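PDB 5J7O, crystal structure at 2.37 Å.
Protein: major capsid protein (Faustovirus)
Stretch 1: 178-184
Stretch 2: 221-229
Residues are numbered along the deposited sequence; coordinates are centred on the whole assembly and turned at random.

Stretch 1 (178-184) CEYPGLR
Stretch 2, residues 221-229: GWKRLIGQE

Stretch 2 enters the contact as the last turn of a helix that begins earlier in the chain and covers 221-225, while stretch 1 is extended up to Tyr-180, the N-cap of a helix that starts at Pro-181 and continues beyond Arg-184. The two segments run antiparallel in register: CA of Gly-182 lies 4.2 Å from CA of Ile-226, CA of Pro-181 5.9 Å from CA of Gly-227, and CA of Tyr-180 5.1 Å from CA of Gln-228. Together they bury 416 Å².

Gly-221 makes no contact across the interface, but its O accepts the helical hydrogen bond from Leu-225 N (3.0 Å). Trp-222 (phi/psi -61/-47, chi1 t, chi2 -107°) leaves its CA sideways, yet the indole reaches Leu-183, whose CD2 sits 4.0 Å from CZ2 in an oblique approach. Lys-223, with chi1 m and the rest of its chain t, passes the end of the tyrosine, with CE 3.9 Å from Tyr-180 OH. Arg-224 and Leu-225, both chi1 m and chi2 t, are out of reach of stretch 1.

Ile-226 is the first residue to leave helical phi/psi (-103/12), and its CB points toward stretch 1. With chi1 p and chi2 t, CD1 reaches the edge of the Tyr-180 ring, 3.5 Å from CD1 of that residue, and also lies 3.9 Å from Leu-183 CG. Leu-183 (chi1 m, chi2 t) thus touches both Ile-226 and Trp-222. The carbonyl of Ile-226 accepts a hydrogen bond from Gly-182 N (O to N 2.9 Å, 154° at the hydrogen). The backbones are so close here that an ideal CB on Gly-182 would lie 2.8 Å from Ile-226 CA, a clash.

Gly-227 has a positive phi (79/21), a conformation that favours glycine, and its O lies 3.5 Å from Pro-181 CD. The same CD is 3.2 Å from Ile-226 O, so the proline ring, C-gamma exo, packs against consecutive carbonyls.

Gln-228 turns the chain into an extended conformation (-90/133), its N bonded to Lys-223 O at 2.8 Å. Chi1 t, chi2 p and chi3 12° bring OE1 to Tyr-180 N, a nearly straight hydrogen bond of 3.0 Å and 165°. OE1 also lies over one face of the tyrosine ring and 3.5 Å from Glu-179 CA. Tyr-180 itself has phi/psi 53/61, chi1 m and chi2 -77°; its O receives Leu-183 N at 3.0 Å. Glu-229 (-64/151, chi1 p) continues the extended course without touching stretch 1.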

ATOM      1  N   CYS B 178       6.844 -21.877  -3.664  1.00 35.94           N
ATOM      2  CA  CYS B 178       6.336 -21.457  -2.370  1.00 33.15           C
ATOM      3  C   CYS B 178       6.552 -19.956  -2.195  1.00 31.56           C
ATOM      4  O   CYS B 178       7.363 -19.334  -2.887  1.00 31.35           O
ATOM      5  CB  CYS B 178       7.023 -22.227  -1.250  1.00 33.63           C
ATOM      6  SG  CYS B 178       8.753 -21.780  -0.994  1.00 36.25           S
ATOM      7  N   GLU B 179       5.782 -19.362  -1.289  1.00 31.46           N
ATOM      8  CA  GLU B 179       5.946 -17.942  -1.017  1.00 31.16           C
ATOM      9  C   GLU B 179       7.299 -17.692  -0.367  1.00 28.29           C
ATOM     10  O   GLU B 179       7.751 -18.465   0.484  1.00 23.53           O
ATOM     11  CB  GLU B 179       4.817 -17.426  -0.129  1.00 32.64           C
ATOM     12  CG  GLU B 179       3.505 -17.243  -0.871  1.00 34.15           C
ATOM     13  CD  GLU B 179       2.492 -16.447  -0.079  1.00 37.41           C
ATOM     14  OE1 GLU B 179       2.502 -16.543   1.166  1.00 37.40           O
ATOM     15  OE2 GLU B 179       1.690 -15.718  -0.701  1.00 39.62           O
ATOM     16  N   TYR B 180       7.948 -16.616  -0.798  1.00 25.96           N
ATOM     17  CA  TYR B 180       9.287 -16.256  -0.350  1.00 27.81           C
ATOM     18  C   TYR B 180      10.271 -17.417  -0.518  1.00 31.17           C
ATOM     19  O   TYR B 180      10.855 -17.894   0.460  1.00 32.59           O
ATOM     20  CB  TYR B 180       9.255 -15.771   1.092  1.00 25.81           C
ATOM     21  CG  TYR B 180       8.299 -14.614   1.268  1.00 26.18           C
ATOM     22  CD1 TYR B 180       8.649 -13.339   0.850  1.00 27.78           C
ATOM     23  CD2 TYR B 180       7.040 -14.800   1.823  1.00 24.87           C
ATOM     24  CE1 TYR B 180       7.783 -12.277   0.993  1.00 28.99           C
ATOM     25  CE2 TYR B 180       6.164 -13.741   1.970  1.00 27.21           C
ATOM     26  CZ  TYR B 180       6.541 -12.481   1.553  1.00 29.73           C
ATOM     27  OH  TYR B 180       5.679 -11.420   1.695  1.00 32.38           O
ATOM     28  N   PRO B 181      10.484 -17.889  -1.754  1.00 29.67           N
ATOM     29  CA  PRO B 181      11.368 -19.051  -1.944  1.00 29.46           C
ATOM     30  C   PRO B 181      12.790 -18.792  -1.489  1.00 30.79           C
ATOM     31  O   PRO B 181      13.447 -19.703  -0.973  1.00 33.69           O
ATOM     32  CB  PRO B 181      11.295 -19.310  -3.457  1.00 30.59           C
ATOM     33  CG  PRO B 181      10.138 -18.492  -3.960  1.00 31.15           C
ATOM     34  CD  PRO B 181      10.019 -17.332  -3.034  1.00 29.82           C
ATOM     35  N   GLY B 182      13.282 -17.565  -1.660  1.00 31.18           N
ATOM     36  CA  GLY B 182      14.636 -17.264  -1.234  1.00 32.14           C
ATOM     37  C   GLY B 182      14.811 -17.356   0.265  1.00 32.43           C
ATOM     38  O   GLY B 182      15.923 -17.563   0.754  1.00 32.73           O
ATOM     39  N   LEU B 183      13.719 -17.215   1.017  1.00 32.10           N
ATOM     40  CA  LEU B 183      13.822 -17.319   2.466  1.00 33.18           C
ATOM     41  C   LEU B 183      13.806 -18.771   2.925  1.00 33.37           C
ATOM     42  O   LEU B 183      14.526 -19.130   3.861  1.00 32.56           O
ATOM     43  CB  LEU B 183      12.694 -16.534   3.134  1.00 32.45           C
ATOM     44  CG  LEU B 183      12.703 -15.026   2.890  1.00 32.07           C
ATOM     45  CD1 LEU B 183      11.664 -14.340   3.756  1.00 31.06           C
ATOM     46  CD2 LEU B 183      14.086 -14.448   3.145  1.00 31.57           C
ATOM     47  N   ARG B 184      12.998 -19.619   2.283  1.00 32.82           N
ATOM     48  CA  ARG B 184      12.959 -21.023   2.673  1.00 32.41           C
ATOM     49  C   ARG B 184      14.123 -21.811   2.091  1.00 35.50           C
ATOM     50  O   ARG B 184      14.537 -22.816   2.680  1.00 37.64           O
ATOM     51  CB  ARG B 184      11.643 -21.670   2.239  1.00 30.62           C
ATOM     52  CG  ARG B 184      11.281 -22.885   3.074  1.00 30.66           C
ATOM     53  CD  ARG B 184      10.021 -23.580   2.591  1.00 28.95           C
ATOM     54  NE  ARG B 184       9.525 -24.510   3.601  1.00 30.70           N
ATOM     55  CZ  ARG B 184       8.569 -25.409   3.395  1.00 30.99           C
ATOM     56  NH1 ARG B 184       7.999 -25.515   2.203  1.00 32.07           N
ATOM     57  NH2 ARG B 184       8.188 -26.209   4.382  1.00 32.93           N
ATOM     58  N   GLY B 221      11.720  -4.107  -3.784  1.00 34.28           N
ATOM     59  CA  GLY B 221      13.033  -4.666  -4.055  1.00 32.90           C
ATOM     60  C   GLY B 221      13.318  -5.905  -3.231  1.00 33.50           C
ATOM     61  O   GLY B 221      13.933  -6.857  -3.718  1.00 36.98           O
ATOM     62  N   TRP B 222      12.870  -5.914  -1.973  1.00 32.05           N
ATOM     63  CA  TRP B 222      13.060  -7.078  -1.113  1.00 29.59           C
ATOM     64  C   TRP B 222      12.374  -8.309  -1.695  1.00 28.51           C
ATOM     65  O   TRP B 222      12.966  -9.393  -1.758  1.00 28.76           O
ATOM     66  CB  TRP B 222      12.535  -6.771   0.290  1.00 27.59           C
ATOM     67  CG  TRP B 222      12.477  -7.947   1.223  1.00 26.75           C
ATOM     68  CD1 TRP B 222      11.357  -8.601   1.645  1.00 27.97           C
ATOM     69  CD2 TRP B 222      13.583  -8.594   1.865  1.00 27.22           C
ATOM     70  NE1 TRP B 222      11.696  -9.618   2.503  1.00 28.24           N
ATOM     71  CE2 TRP B 222      13.058  -9.636   2.653  1.00 28.37           C
ATOM     72  CE3 TRP B 222      14.967  -8.398   1.844  1.00 27.10           C
ATOM     73  CZ2 TRP B 222      13.866 -10.477   3.414  1.00 29.04           C
ATOM     74  CZ3 TRP B 222      15.768  -9.235   2.600  1.00 27.30           C
ATOM     75  CH2 TRP B 222      15.216 -10.260   3.375  1.00 27.32           C
ATOM     76  N   LYS B 223      11.122  -8.157  -2.136  1.00 27.77           N
ATOM     77  CA  LYS B 223      10.401  -9.282  -2.723  1.00 27.42           C
ATOM     78  C   LYS B 223      11.093  -9.791  -3.981  1.00 28.89           C
ATOM     79  O   LYS B 223      11.153 -11.004  -4.218  1.00 27.81           O
ATOM     80  CB  LYS B 223       8.959  -8.881  -3.031  1.00 25.48           C
ATOM     81  CG  LYS B 223       8.072  -8.760  -1.802  1.00 26.16           C
ATOM     82  CD  LYS B 223       6.635  -8.450  -2.189  1.00 25.07           C
ATOM     83  CE  LYS B 223       5.708  -8.553  -0.990  1.00 24.72           C
ATOM     84  NZ  LYS B 223       4.300  -8.220  -1.345  1.00 26.50           N
ATOM     85  N   ARG B 224      11.626  -8.882  -4.800  1.00 31.00           N
ATOM     86  CA  ARG B 224      12.309  -9.306  -6.018  1.00 32.93           C
ATOM     87  C   ARG B 224      13.624 -10.010  -5.710  1.00 32.19           C
ATOM     88  O   ARG B 224      14.052 -10.881  -6.476  1.00 36.53           O
ATOM     89  CB  ARG B 224      12.548  -8.108  -6.937  1.00 34.32           C
ATOM     90  CG  ARG B 224      11.274  -7.436  -7.428  1.00 34.25           C
ATOM     91  CD  ARG B 224      11.490  -6.759  -8.772  1.00 34.92           C
ATOM     92  NE  ARG B 224      10.259  -6.166  -9.291  1.00 36.31           N
ATOM     93  CZ  ARG B 224      10.098  -4.871  -9.543  1.00 36.30           C
ATOM     94  NH1 ARG B 224      11.095  -4.022  -9.336  1.00 37.78           N
ATOM     95  NH2 ARG B 224       8.941  -4.425 -10.012  1.00 35.94           N
ATOM     96  N   LEU B 225      14.277  -9.654  -4.601  1.00 28.87           N
ATOM     97  CA  LEU B 225      15.528 -10.310  -4.237  1.00 28.48           C
ATOM     98  C   LEU B 225      15.307 -11.772  -3.876  1.00 29.19           C
ATOM     99  O   LEU B 225      16.124 -12.634  -4.220  1.00 28.12           O
ATOM    100  CB  LEU B 225      16.191  -9.573  -3.073  1.00 26.18           C
ATOM    101  CG  LEU B 225      16.814  -8.207  -3.364  1.00 26.35           C
ATOM    102  CD1 LEU B 225      17.302  -7.560  -2.075  1.00 27.56           C
ATOM    103  CD2 LEU B 225      17.950  -8.341  -4.363  1.00 25.90           C
ATOM    104  N   ILE B 226      14.204 -12.076  -3.190  1.00 29.19           N
ATOM    105  CA  ILE B 226      13.954 -13.416  -2.675  1.00 29.76           C
ATOM    106  C   ILE B 226      12.934 -14.176  -3.518  1.00 29.31           C
ATOM    107  O   ILE B 226      12.448 -15.227  -3.092  1.00 30.40           O
ATOM    108  CB  ILE B 226      13.518 -13.363  -1.204  1.00 31.45           C
ATOM    109  CG1 ILE B 226      12.270 -12.492  -1.052  1.00 32.38           C
ATOM    110  CG2 ILE B 226      14.649 -12.834  -0.336  1.00 29.92           C
ATOM    111  CD1 ILE B 226      11.895 -12.213   0.383  1.00 34.77           C
ATOM    112  N   GLY B 227      12.592 -13.665  -4.698  1.00 30.82           N
ATOM    113  CA  GLY B 227      11.764 -14.413  -5.624  1.00 31.83           C
ATOM    114  C   GLY B 227      10.281 -14.416  -5.340  1.00 34.52           C
ATOM    115  O   GLY B 227       9.577 -15.316  -5.808  1.00 39.13           O
ATOM    116  N   GLN B 228       9.779 -13.443  -4.585  1.00 32.94           N
ATOM    117  CA  GLN B 228       8.346 -13.304  -4.360  1.00 32.95           C
ATOM    118  C   GLN B 228       7.755 -12.409  -5.441  1.00 33.60           C
ATOM    119  O   GLN B 228       8.302 -11.343  -5.739  1.00 32.08           O
ATOM    120  CB  GLN B 228       8.066 -12.726  -2.972  1.00 32.51           C
ATOM    121  CG  GLN B 228       6.598 -12.413  -2.701  1.00 32.32           C
ATOM    122  CD  GLN B 228       5.750 -13.659  -2.519  1.00 34.42           C
ATOM    123  OE1 GLN B 228       6.269 -14.767  -2.377  1.00 33.80           O
ATOM    124  NE2 GLN B 228       4.433 -13.480  -2.520  1.00 36.04           N
ATOM    125  N   GLU B 229       6.645 -12.848  -6.031  1.00 35.44           N
ATOM    126  CA  GLU B 229       6.008 -12.074  -7.085  1.00 36.85           C
ATOM    127  C   GLU B 229       5.505 -10.743  -6.537  1.00 36.33           C
ATOM    128  O   GLU B 229       5.174 -10.613  -5.356  1.00 37.03           O
ATOM    129  CB  GLU B 229       4.856 -12.863  -7.709  1.00 39.50           C
ATOM    130  CG  GLU B 229       3.723 -13.184  -6.748  1.00 42.99           C
ATOM    131  CD  GLU B 229       2.718 -14.155  -7.337  1.00 48.21           C
ATOM    132  OE1 GLU B 229       2.940 -14.629  -8.472  1.00 50.03           O
ATOM    133  OE2 GLU B 229       1.708 -14.448  -6.664  1.00 52.05           O
TER